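Side-chain contacts in MFP2b (Ascaris suum, PDB 2BJR), which probably enhances polymerisation of the major sperm protein (MSP) in the amoeboid motility of nematode sperm, and binds a zinc ion: residues G90-W95 against G169-C174; L80-K83 against S88-Y91; D103-D106 against E110-R113; N23-L28 against M33-W38. All coordinates share one frame; numbering follows the deposited sequence.

Contact 1: G90-W95 against G169-C174. With ZN (zinc ion), chain C.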
loop_
_atom_site.group_PDB
_atom_site.type_symbol
_atom_site.label_atom_id
_atom_site.label_comp_id
_atom_site.label_asym_id
_atom_site.label_seq_id
_atom_site.Cartn_x
_atom_site.Cartn_y
_atom_site.Cartn_z
ATOM N N GLY A 90 -11.280 1.010 -20.864
ATOM C CA GLY A 90 -11.478 2.299 -21.515
ATOM C C GLY A 90 -11.008 3.508 -20.725
ATOM O O GLY A 90 -11.145 4.643 -21.174
ATOM N N TYR A 91 -10.411 3.266 -19.554
ATOM C CA TYR A 91 -9.922 4.365 -18.718
ATOM C C TYR A 91 -8.799 3.887 -17.819
ATOM O O TYR A 91 -8.609 2.683 -17.588
ATOM C CB TYR A 91 -11.063 4.959 -17.829
ATOM C CG TYR A 91 -11.606 4.011 -16.819
ATOM C CD1 TYR A 91 -11.138 3.995 -15.498
ATOM C CD2 TYR A 91 -12.611 3.128 -17.143
ATOM C CE1 TYR A 91 -11.633 3.085 -14.575
ATOM C CE2 TYR A 91 -13.119 2.233 -16.205
ATOM C CZ TYR A 91 -12.622 2.210 -14.929
ATOM O OH TYR A 91 -13.105 1.294 -14.035
ATOM N N TRP A 92 -8.055 4.851 -17.322
ATOM C CA TRP A 92 -7.134 4.640 -16.184
ATOM C C TRP A 92 -7.232 5.865 -15.282
ATOM O O TRP A 92 -7.679 6.937 -15.698
ATOM C CB TRP A 92 -5.667 4.444 -16.638
ATOM C CG TRP A 92 -5.103 5.514 -17.569
ATOM C CD1 TRP A 92 -5.303 5.615 -18.934
ATOM C CD2 TRP A 92 -4.188 6.561 -17.239
ATOM N NE1 TRP A 92 -4.615 6.684 -19.437
ATOM C CE2 TRP A 92 -3.911 7.280 -18.431
ATOM C CE3 TRP A 92 -3.587 6.986 -16.059
ATOM C CZ2 TRP A 92 -3.075 8.394 -18.461
ATOM C CZ3 TRP A 92 -2.730 8.080 -16.101
ATOM C CH2 TRP A 92 -2.495 8.774 -17.291
ATOM N N TYR A 93 -6.878 5.675 -14.015
ATOM C CA TYR A 93 -7.001 6.737 -13.018
ATOM C C TYR A 93 -5.713 7.531 -12.882
ATOM O O TYR A 93 -4.598 6.972 -12.861
ATOM C CB TYR A 93 -7.385 6.134 -11.681
ATOM C CG TYR A 93 -8.791 5.577 -11.610
ATOM C CD1 TYR A 93 -9.052 4.380 -10.946
ATOM C CD2 TYR A 93 -9.879 6.272 -12.144
ATOM C CE1 TYR A 93 -10.328 3.890 -10.827
ATOM C CE2 TYR A 93 -11.172 5.768 -12.012
ATOM C CZ TYR A 93 -11.380 4.596 -11.367
ATOM O OH TYR A 93 -12.659 4.082 -11.250
ATOM N N ASN A 94 -5.864 8.836 -12.862
ATOM C CA ASN A 94 -4.755 9.763 -12.712
ATOM C C ASN A 94 -5.097 10.755 -11.609
ATOM O O ASN A 94 -6.143 11.400 -11.661
ATOM C CB ASN A 94 -4.534 10.493 -14.036
ATOM C CG ASN A 94 -3.243 11.287 -14.075
ATOM O OD1 ASN A 94 -2.353 11.106 -13.245
ATOM N ND2 ASN A 94 -3.139 12.181 -15.042
ATOM N N TRP A 95 -4.228 10.897 -10.615
ATOM C CA TRP A 95 -4.493 11.836 -9.523
ATOM C C TRP A 95 -4.009 13.205 -9.908
ATOM O O TRP A 95 -2.852 13.370 -10.241
ATOM C CB TRP A 95 -3.804 11.382 -8.221
ATOM C CG TRP A 95 -4.323 10.143 -7.599
ATOM C CD1 TRP A 95 -4.027 8.880 -7.928
ATOM C CD2 TRP A 95 -5.252 10.053 -6.485
ATOM N NE1 TRP A 95 -4.721 7.995 -7.136
ATOM C CE2 TRP A 95 -5.455 8.687 -6.222
ATOM C CE3 TRP A 95 -5.946 10.991 -5.729
ATOM C CZ2 TRP A 95 -6.290 8.229 -5.210
ATOM C CZ3 TRP A 95 -6.756 10.550 -4.710
ATOM C CH2 TRP A 95 -6.932 9.179 -4.462
ATOM N N GLY A 169 -5.257 6.490 -24.261
ATOM C CA GLY A 169 -3.993 5.861 -23.973
ATOM C C GLY A 169 -4.011 5.074 -22.679
ATOM O O GLY A 169 -5.053 4.642 -22.162
ATOM N N GLY A 170 -2.809 4.888 -22.162
ATOM C CA GLY A 170 -2.573 4.133 -20.957
ATOM C C GLY A 170 -1.784 4.963 -19.990
ATOM O O GLY A 170 -1.330 6.082 -20.301
ATOM N N PRO A 171 -1.631 4.432 -18.787
ATOM C CA PRO A 171 -0.852 5.132 -17.768
ATOM C C PRO A 171 0.648 5.078 -18.142
ATOM O O PRO A 171 0.998 4.279 -18.985
ATOM C CB PRO A 171 -1.167 4.357 -16.488
ATOM C CG PRO A 171 -1.489 2.968 -16.945
ATOM C CD PRO A 171 -2.150 3.144 -18.301
ATOM N N PRO A 172 1.470 5.926 -17.534
ATOM C CA PRO A 172 2.870 6.145 -17.964
ATOM C C PRO A 172 3.792 4.910 -18.062
ATOM O O PRO A 172 4.756 4.946 -18.858
ATOM C CB PRO A 172 3.426 7.133 -16.917
ATOM C CG PRO A 172 2.242 7.681 -16.172
ATOM C CD PRO A 172 1.085 6.762 -16.377
ATOM N N TYR A 173 3.523 3.859 -17.294
ATOM C CA TYR A 173 4.383 2.680 -17.289
ATOM C C TYR A 173 3.664 1.440 -17.816
ATOM O O TYR A 173 4.102 0.308 -17.590
ATOM C CB TYR A 173 4.931 2.417 -15.868
ATOM C CG TYR A 173 5.469 3.665 -15.183
ATOM C CD1 TYR A 173 4.792 4.239 -14.106
ATOM C CD2 TYR A 173 6.651 4.267 -15.613
ATOM C CE1 TYR A 173 5.268 5.390 -13.473
ATOM C CE2 TYR A 173 7.144 5.423 -14.989
ATOM C CZ TYR A 173 6.447 5.985 -13.926
ATOM O OH TYR A 173 6.920 7.125 -13.302
ATOM N N CYS A 174 2.566 1.630 -18.528
ATOM C CA CYS A 174 1.843 0.494 -19.066
ATOM C C CYS A 174 2.717 -0.360 -20.000
ATOM O O CYS A 174 3.466 0.187 -20.804
ATOM C CB CYS A 174 0.616 0.950 -19.851
ATOM S SG CYS A 174 -0.505 -0.428 -20.144
HETATM ZN ZN ZN C . -1.358 0.114 -22.176
#
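Trp92 and Pro171 mark the closest approach of the two backbones, their CA atoms 6.5 Å apart, with no backbone hydrogen bond between the segments. Residues 92-95 open strand 92-97, an outermost strand of a small three-stranded antiparallel sheet, while 169-174 is loop, ending in a type I beta turn from Pro171 to Cys174 that leads into a zinc site of three cysteines and one histidine. The turn is closed by Cys174 N donating to Pro171 O. One indole carries the contact. In Trp92, CG sits between the backbone N and the carbonyl carbon (chi1 52°), which turns the ring over the loop so that one face lies along Gly170 and Pro171. Pro171 CA stands 3.6 Å from the centroid of the six-membered ring of Trp92, only 8° off its normal, a CH-pi contact. Pro171 CB adds to this over the same face at CE3, and Gly170 C lies over the part of the ring near NE1. Gly169 O comes instead to the edge, near the ring plane, 3.4 Å from Trp92 CD1. Pro172 CD meets CZ3 obliquely. The indole thus packs along the chain just before the first cysteine ligand. His86, Cys176 and Cys179 complete the metal site, and from the turn Cys174 supplies its sulfur, SG lying 2.3 Å from the zinc ion.

Contact 2: L80-K83 against S88-Y91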
loop_
_atom_site.group_PDB
_atom_site.type_symbol
_atom_site.label_atom_id
_atom_site.label_comp_id
_atom_site.label_asym_id
_atom_site.label_seq_id
_atom_site.Cartn_x
_atom_site.Cartn_y
_atom_site.Cartn_z
ATOM N N LEU A 80 -13.134 1.266 -4.118
ATOM C CA LEU A 80 -12.825 1.486 -5.520
ATOM C C LEU A 80 -11.874 0.389 -6.001
ATOM O O LEU A 80 -10.919 0.015 -5.297
ATOM C CB LEU A 80 -12.176 2.819 -5.717
ATOM C CG LEU A 80 -11.958 3.307 -7.155
ATOM C CD1 LEU A 80 -13.280 3.396 -7.928
ATOM C CD2 LEU A 80 -11.309 4.671 -7.078
ATOM N N GLN A 81 -12.181 -0.143 -7.188
ATOM C CA GLN A 81 -11.428 -1.251 -7.775
ATOM C C GLN A 81 -10.960 -0.862 -9.142
ATOM O O GLN A 81 -11.651 -0.215 -9.895
ATOM C CB GLN A 81 -12.287 -2.499 -7.819
ATOM C CG GLN A 81 -11.723 -3.706 -8.521
ATOM C CD GLN A 81 -12.664 -4.903 -8.425
ATOM O OE1 GLN A 81 -13.622 -4.938 -9.170
ATOM N NE2 GLN A 81 -12.445 -5.823 -7.494
ATOM N N TYR A 82 -9.729 -1.275 -9.474
ATOM C CA TYR A 82 -9.213 -1.105 -10.800
ATOM C C TYR A 82 -8.577 -2.455 -11.199
ATOM O O TYR A 82 -7.401 -2.697 -10.950
ATOM C CB TYR A 82 -8.258 0.088 -10.885
ATOM C CG TYR A 82 -7.906 0.404 -12.309
ATOM C CD1 TYR A 82 -8.754 1.161 -13.102
ATOM C CD2 TYR A 82 -6.752 -0.139 -12.907
ATOM C CE1 TYR A 82 -8.480 1.412 -14.416
ATOM C CE2 TYR A 82 -6.456 0.136 -14.245
ATOM C CZ TYR A 82 -7.300 0.907 -14.997
ATOM O OH TYR A 82 -7.046 1.180 -16.346
ATOM N N LYS A 83 -9.425 -3.335 -11.762
ATOM C CA LYS A 83 -9.094 -4.705 -12.148
ATOM C C LYS A 83 -9.088 -4.713 -13.672
ATOM O O LYS A 83 -10.114 -4.461 -14.292
ATOM C CB LYS A 83 -10.173 -5.637 -11.624
ATOM C CG LYS A 83 -10.061 -7.117 -11.940
ATOM C CD LYS A 83 -10.909 -7.934 -10.937
ATOM C CE LYS A 83 -10.506 -9.416 -10.952
ATOM N NZ LYS A 83 -11.339 -10.337 -10.114
ATOM N N SER A 88 -9.292 -3.145 -21.720
ATOM C CA SER A 88 -10.598 -3.738 -21.383
ATOM C C SER A 88 -11.553 -2.756 -20.704
ATOM O O SER A 88 -12.777 -2.941 -20.785
ATOM C CB SER A 88 -10.438 -4.992 -20.504
ATOM O OG SER A 88 -9.806 -4.738 -19.253
ATOM N N LEU A 89 -11.022 -1.709 -20.068
ATOM C CA LEU A 89 -11.851 -0.767 -19.301
ATOM C C LEU A 89 -12.170 0.549 -20.011
ATOM O O LEU A 89 -13.217 1.164 -19.775
ATOM C CB LEU A 89 -11.174 -0.479 -17.952
ATOM C CG LEU A 89 -10.973 -1.705 -17.077
ATOM C CD1 LEU A 89 -10.105 -1.318 -15.879
ATOM C CD2 LEU A 89 -12.293 -2.295 -16.616
ATOM N N GLY A 90 -11.280 1.010 -20.864
ATOM C CA GLY A 90 -11.478 2.299 -21.515
ATOM C C GLY A 90 -11.008 3.508 -20.725
ATOM O O GLY A 90 -11.145 4.643 -21.174
ATOM N N TYR A 91 -10.411 3.266 -19.554
ATOM C CA TYR A 91 -9.922 4.365 -18.718
ATOM C C TYR A 91 -8.799 3.887 -17.819
ATOM O O TYR A 91 -8.609 2.683 -17.588
ATOM C CB TYR A 91 -11.063 4.959 -17.829
ATOM C CG TYR A 91 -11.606 4.011 -16.819
ATOM C CD1 TYR A 91 -11.138 3.995 -15.498
ATOM C CD2 TYR A 91 -12.611 3.128 -17.143
ATOM C CE1 TYR A 91 -11.633 3.085 -14.575
ATOM C CE2 TYR A 91 -13.119 2.233 -16.205
ATOM C CZ TYR A 91 -12.622 2.210 -14.929
ATOM O OH TYR A 91 -13.105 1.294 -14.035
HETATM O O HOH W 1 -13.030 1.279 -11.510
#
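Tyr82 OH donates a very short hydrogen bond, 2.5 Å, to the backbone O of Tyr91, and the acceptor lies at the edge of the Tyr82 ring, near its plane. The phenol gets there because CG is anti to the backbone N (chi1 -170°), carrying the ring across to the chain that leaves helix 86-89. Gly90, with positive phi, is the first residue to depart from helical angles. A leucine methyl and a second aromatic ring pack against the same phenol. Leu89 CD1 sits over one face, toward the rim, 3.5 Å from Tyr82 CE1. The edge of Tyr82 points toward the face of Tyr91 in an offset edge-to-face pair, with the planes at 74° and Tyr82 CE1 3.6 Å from Tyr91 CE1. Leu89 CD1 also rests 3.5 Å from Lys83 O. A water makes a second polar link: it donates to Gln81 O at 2.6 Å and bonds to Tyr91 OH, lying in the plane of the Tyr91 ring at its edge. Beyond the two segments, Arg165 makes a cation-pi contact with Tyr91, and His86, a zinc ligand, lies beside Tyr82. With its hydroxyl bonded and its ring packed by Leu89 and Tyr91, Tyr82 should have little freedom to turn, which probably steadies the chain on both sides of the short helix that supplies His86.

Contact 3: D103-D106 against E110-R113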
loop_
_atom_site.group_PDB
_atom_site.type_symbol
_atom_site.label_atom_id
_atom_site.label_comp_id
_atom_site.label_asym_id
_atom_site.label_seq_id
_atom_site.Cartn_x
_atom_site.Cartn_y
_atom_site.Cartn_z
ATOM N N ASP A 103 -8.883 22.523 -16.371
ATOM C CA ASP A 103 -7.971 22.251 -17.487
ATOM C C ASP A 103 -8.018 20.793 -17.920
ATOM O O ASP A 103 -8.060 20.456 -19.108
ATOM C CB ASP A 103 -6.553 22.636 -17.082
ATOM C CG ASP A 103 -6.414 24.113 -16.841
ATOM O OD1 ASP A 103 -7.402 24.867 -17.106
ATOM O OD2 ASP A 103 -5.363 24.621 -16.403
ATOM N N LYS A 104 -8.068 19.923 -16.934
ATOM C CA LYS A 104 -8.094 18.511 -17.181
ATOM C C LYS A 104 -9.408 18.085 -17.824
ATOM O O LYS A 104 -9.429 17.300 -18.760
ATOM C CB LYS A 104 -7.854 17.792 -15.868
ATOM C CG LYS A 104 -7.260 16.479 -16.014
ATOM C CD LYS A 104 -5.766 16.487 -16.440
ATOM C CE LYS A 104 -5.452 15.061 -16.788
ATOM N NZ LYS A 104 -4.277 14.832 -17.644
HETATM N N MSE A 105 -10.505 18.628 -17.359
HETATM C CA MSE A 105 -11.787 18.308 -17.976
HETATM C C MSE A 105 -11.860 18.809 -19.424
HETATM O O MSE A 105 -12.395 18.125 -20.285
HETATM C CB MSE A 105 -12.924 18.894 -17.140
HETATM C CG MSE A 105 -13.164 18.081 -15.903
HETATM SE SE MSE A 105 -14.743 18.845 -14.952
HETATM C CE MSE A 105 -13.891 20.266 -14.046
ATOM N N ASP A 106 -11.286 19.972 -19.669
ATOM C CA ASP A 106 -11.248 20.552 -21.011
ATOM C C ASP A 106 -10.361 19.785 -22.002
ATOM O O ASP A 106 -10.514 19.956 -23.207
ATOM C CB ASP A 106 -10.771 22.013 -20.939
ATOM C CG ASP A 106 -11.784 22.942 -20.255
ATOM O OD1 ASP A 106 -12.978 22.559 -20.041
ATOM O OD2 ASP A 106 -11.451 24.076 -19.887
ATOM N N GLU A 110 -12.621 12.778 -17.440
ATOM C CA GLU A 110 -13.848 12.763 -16.595
ATOM C C GLU A 110 -13.463 12.638 -15.138
ATOM O O GLU A 110 -12.668 11.774 -14.816
ATOM C CB GLU A 110 -14.684 11.516 -16.853
ATOM C CG GLU A 110 -15.347 11.457 -18.198
ATOM C CD GLU A 110 -16.053 10.154 -18.465
ATOM O OE1 GLU A 110 -15.892 9.180 -17.711
ATOM O OE2 GLU A 110 -16.763 10.098 -19.493
HETATM N N MSE A 111 -14.046 13.434 -14.260
HETATM C CA MSE A 111 -13.692 13.387 -12.844
HETATM C C MSE A 111 -14.410 12.236 -12.225
HETATM O O MSE A 111 -15.607 12.020 -12.483
HETATM C CB MSE A 111 -14.055 14.682 -12.123
HETATM C CG MSE A 111 -13.364 15.928 -12.547
HETATM SE SE MSE A 111 -11.357 15.834 -12.592
HETATM C CE MSE A 111 -11.123 15.405 -14.475
ATOM N N LEU A 112 -13.709 11.466 -11.414
ATOM C CA LEU A 112 -14.372 10.431 -10.697
ATOM C C LEU A 112 -15.356 11.075 -9.715
ATOM O O LEU A 112 -15.026 12.018 -8.993
ATOM C CB LEU A 112 -13.402 9.567 -9.970
ATOM C CG LEU A 112 -13.983 8.542 -9.002
ATOM C CD1 LEU A 112 -14.477 7.378 -9.806
ATOM C CD2 LEU A 112 -12.943 8.062 -7.978
ATOM N N ARG A 113 -16.569 10.547 -9.709
ATOM C CA ARG A 113 -17.587 11.039 -8.773
ATOM C C ARG A 113 -18.674 10.004 -8.574
ATOM O O ARG A 113 -18.858 9.116 -9.424
ATOM C CB ARG A 113 -18.202 12.327 -9.278
ATOM C CG ARG A 113 -18.994 12.131 -10.556
ATOM C CD ARG A 113 -19.406 13.431 -11.185
ATOM N NE ARG A 113 -20.364 14.135 -10.326
ATOM C CZ ARG A 113 -20.812 15.346 -10.562
ATOM N NH1 ARG A 113 -20.370 16.017 -11.619
ATOM N NH2 ARG A 113 -21.682 15.920 -9.739
#
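Met105 and Met111, both selenomethionines in this crystal, meet because each sets CG anti to its carbonyl carbon and then takes a different course. Met105 stays extended at chi2 (-176°) and bends only at chi3, whereas Met111 bends at chi2 (-52°) and again at chi3, folding its methyl back toward the helix. The contact is a helix-to-strand connection: helix 101-106 runs out into a short loop, and the chain returns as strand 110-111, an outermost strand of the three-stranded antiparallel sheet that also holds 92-97 and 161-166. Met105 and Glu110 are the nearest residues of the two backbones, 6.1 Å between CA atoms. The two long side chains cross at about a right angle. Met111 CE presses on the CG methylene of Met105, while Met111 CG lies 4.0 Å from both CG and SE of Met105, so the selenium of Met105 takes part but that of Met111 does not come as close. No hydrogen bond joins the segments, and the contact is apolar, near the surface. Lys104 adds a little through its base, its CB lying 4.3 Å from Met111 CE, but its chain then leads away and NZ forms a salt bridge with Glu166 on strand 161-166. Met111 also packs on Ile162 and Ala164 of the neighbouring strand 161-166 and on Ile96 of strand 92-97, and so touches both helix and sheet. The closest meeting of the pair is between the terminal methyl of Met111 and the helix residue's first methylene beyond CB: Met111 CE to Met105 CG, 3.7 Å.

Contact 4: N23-L28 against M33-W38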
loop_
_atom_site.group_PDB
_atom_site.type_symbol
_atom_site.label_atom_id
_atom_site.label_comp_id
_atom_site.label_asym_id
_atom_site.label_seq_id
_atom_site.Cartn_x
_atom_site.Cartn_y
_atom_site.Cartn_z
ATOM N N ASN A 23 -7.828 -6.013 -6.310
ATOM C CA ASN A 23 -7.368 -4.774 -6.923
ATOM C C ASN A 23 -7.944 -3.427 -6.403
ATOM O O ASN A 23 -8.386 -2.582 -7.179
ATOM C CB ASN A 23 -7.573 -4.867 -8.428
ATOM C CG ASN A 23 -6.830 -6.034 -9.010
ATOM O OD1 ASN A 23 -5.599 -5.994 -9.124
ATOM N ND2 ASN A 23 -7.533 -7.090 -9.293
ATOM N N PRO A 24 -7.895 -3.205 -5.101
ATOM C CA PRO A 24 -8.430 -1.956 -4.543
ATOM C C PRO A 24 -7.541 -0.752 -4.894
ATOM O O PRO A 24 -6.326 -0.927 -5.137
ATOM C CB PRO A 24 -8.460 -2.255 -3.047
ATOM C CG PRO A 24 -7.248 -3.111 -2.881
ATOM C CD PRO A 24 -7.327 -4.064 -4.065
ATOM N N VAL A 25 -8.105 0.436 -4.994
ATOM C CA VAL A 25 -7.338 1.578 -5.411
ATOM C C VAL A 25 -6.840 2.296 -4.157
ATOM O O VAL A 25 -7.636 2.729 -3.321
ATOM C CB VAL A 25 -8.135 2.494 -6.306
ATOM C CG1 VAL A 25 -7.370 3.819 -6.581
ATOM C CG2 VAL A 25 -8.501 1.780 -7.618
ATOM N N LYS A 26 -5.514 2.407 -4.025
ATOM C CA LYS A 26 -4.926 3.197 -2.932
ATOM C C LYS A 26 -4.984 4.679 -3.111
ATOM O O LYS A 26 -4.882 5.173 -4.215
ATOM C CB LYS A 26 -3.436 2.817 -2.790
ATOM C CG LYS A 26 -3.286 1.350 -2.641
ATOM C CD LYS A 26 -1.883 1.020 -2.255
ATOM C CE LYS A 26 -1.747 0.566 -0.839
ATOM N NZ LYS A 26 -0.319 0.158 -0.635
ATOM N N ALA A 27 -5.160 5.436 -2.022
ATOM C CA ALA A 27 -4.841 6.861 -2.052
ATOM C C ALA A 27 -3.392 7.039 -2.478
ATOM O O ALA A 27 -2.533 6.329 -1.973
ATOM C CB ALA A 27 -5.042 7.440 -0.734
ATOM N N LEU A 28 -3.143 7.968 -3.427
ATOM C CA LEU A 28 -1.814 8.038 -4.092
ATOM C C LEU A 28 -0.736 8.200 -3.065
ATOM O O LEU A 28 -0.811 9.101 -2.246
ATOM C CB LEU A 28 -1.749 9.219 -5.031
ATOM C CG LEU A 28 -0.451 9.328 -5.868
ATOM C CD1 LEU A 28 -0.373 8.225 -6.857
ATOM C CD2 LEU A 28 -0.369 10.699 -6.498
HETATM N N MSE A 33 -4.162 3.011 2.842
HETATM C CA MSE A 33 -5.311 3.911 2.778
HETATM C C MSE A 33 -5.912 3.733 1.388
HETATM O O MSE A 33 -5.223 3.977 0.399
HETATM C CB MSE A 33 -4.888 5.361 3.023
HETATM C CG MSE A 33 -6.037 6.326 3.108
HETATM SE SE MSE A 33 -5.377 8.107 3.598
HETATM C CE MSE A 33 -4.676 7.579 5.417
ATOM N N TYR A 34 -7.208 3.346 1.322
ATOM C CA TYR A 34 -7.881 2.993 0.076
ATOM C C TYR A 34 -9.163 3.822 -0.080
ATOM O O TYR A 34 -9.801 4.163 0.908
ATOM C CB TYR A 34 -8.206 1.494 0.007
ATOM C CG TYR A 34 -7.022 0.580 0.248
ATOM C CD1 TYR A 34 -6.581 0.283 1.532
ATOM C CD2 TYR A 34 -6.387 -0.046 -0.810
ATOM C CE1 TYR A 34 -5.492 -0.549 1.747
ATOM C CE2 TYR A 34 -5.332 -0.887 -0.600
ATOM C CZ TYR A 34 -4.897 -1.145 0.647
ATOM O OH TYR A 34 -3.883 -2.039 0.794
ATOM N N VAL A 35 -9.523 4.085 -1.335
ATOM C CA VAL A 35 -10.677 4.892 -1.678
ATOM C C VAL A 35 -11.939 4.077 -1.399
ATOM O O VAL A 35 -12.141 2.979 -1.965
ATOM C CB VAL A 35 -10.629 5.378 -3.179
ATOM C CG1 VAL A 35 -11.770 6.306 -3.444
ATOM C CG2 VAL A 35 -9.318 6.088 -3.454
ATOM N N ALA A 36 -12.830 4.653 -0.591
ATOM C CA ALA A 36 -14.026 3.964 -0.126
ATOM C C ALA A 36 -15.256 4.813 -0.263
ATOM O O ALA A 36 -15.199 6.034 -0.406
ATOM C CB ALA A 36 -13.888 3.500 1.291
ATOM N N LEU A 37 -16.371 4.110 -0.277
ATOM C CA LEU A 37 -17.694 4.698 -0.563
ATOM C C LEU A 37 -18.769 4.094 0.333
ATOM O O LEU A 37 -18.843 2.881 0.545
ATOM C CB LEU A 37 -18.056 4.466 -2.041
ATOM C CG LEU A 37 -19.487 4.854 -2.488
ATOM C CD1 LEU A 37 -19.710 6.387 -2.414
ATOM C CD2 LEU A 37 -19.677 4.310 -3.913
ATOM N N TRP A 38 -19.651 4.960 0.831
ATOM C CA TRP A 38 -20.790 4.531 1.656
ATOM C C TRP A 38 -22.010 5.375 1.279
ATOM O O TRP A 38 -21.891 6.417 0.623
ATOM C CB TRP A 38 -20.416 4.732 3.130
ATOM C CG TRP A 38 -21.440 4.289 4.180
ATOM C CD1 TRP A 38 -21.874 3.033 4.473
ATOM C CD2 TRP A 38 -22.118 5.167 5.085
ATOM N NE1 TRP A 38 -22.801 3.085 5.498
ATOM C CE2 TRP A 38 -22.954 4.378 5.898
ATOM C CE3 TRP A 38 -22.093 6.537 5.289
ATOM C CZ2 TRP A 38 -23.772 4.926 6.892
ATOM C CZ3 TRP A 38 -22.900 7.077 6.306
ATOM C CH2 TRP A 38 -23.705 6.265 7.085
#
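Lys26 runs alongside the ring of Tyr34, the two side chains pointing the same way. Its CB lies 3.8 Å from Met33 O; CG touches Tyr34 CE2 at 3.7 Å; and, after a bend at chi3 (108°), CE comes 3.7 Å from Tyr34 OH. NZ goes beyond the ring to hydrogen-bond with Gln31 O and Gln270 OE1. Pro24 CG reaches the same Tyr34 CE2, also at 3.7 Å, so CE2 has a proline and a lysine methylene against it. The Tyr34 hydroxyl is bound to Asp197 OD1. Two backbone bonds join the two segments. Val35 N donates to Val25 O at 3.1 Å, while Ala27 N donates to Met33 O at 2.8 Å. Next to these bonds, Val25 CG1 approaches Val35 CG2, and Ala27 CB approaches Met33 CG. Partners of Lys26 and Tyr34 in the 194-199 and 268-274 strands bring in the later sheet of the chain. The arrangement is a single beta bridge, Lys26 with Tyr34, by which a loop is fastened to the start of strand 34-40 in the six-stranded antiparallel sheet.

The four contacts lie in the N-terminal half of the chain. Along it contact 4 comes first, then contact 2, whose end is the start of contact 1; contact 3 is nested inside the long stretch of chain that contact 1 closes. Contacts 2 and 4 meet on neighbouring strands 76-81 and 34-40, with centres about 13 Å apart, while contacts 1 and 3 both reach the three-stranded sheet, centres about 14 Å apart. Contacts 1 and 2 are the closest pair, centres about 10 Å apart, and share Gly90 and Tyr91. Trp95, on strand 92-97, packs against Lys26, Ala27, Leu28 and Val35 of contact 4, which brings the three-stranded sheet against the six-stranded one.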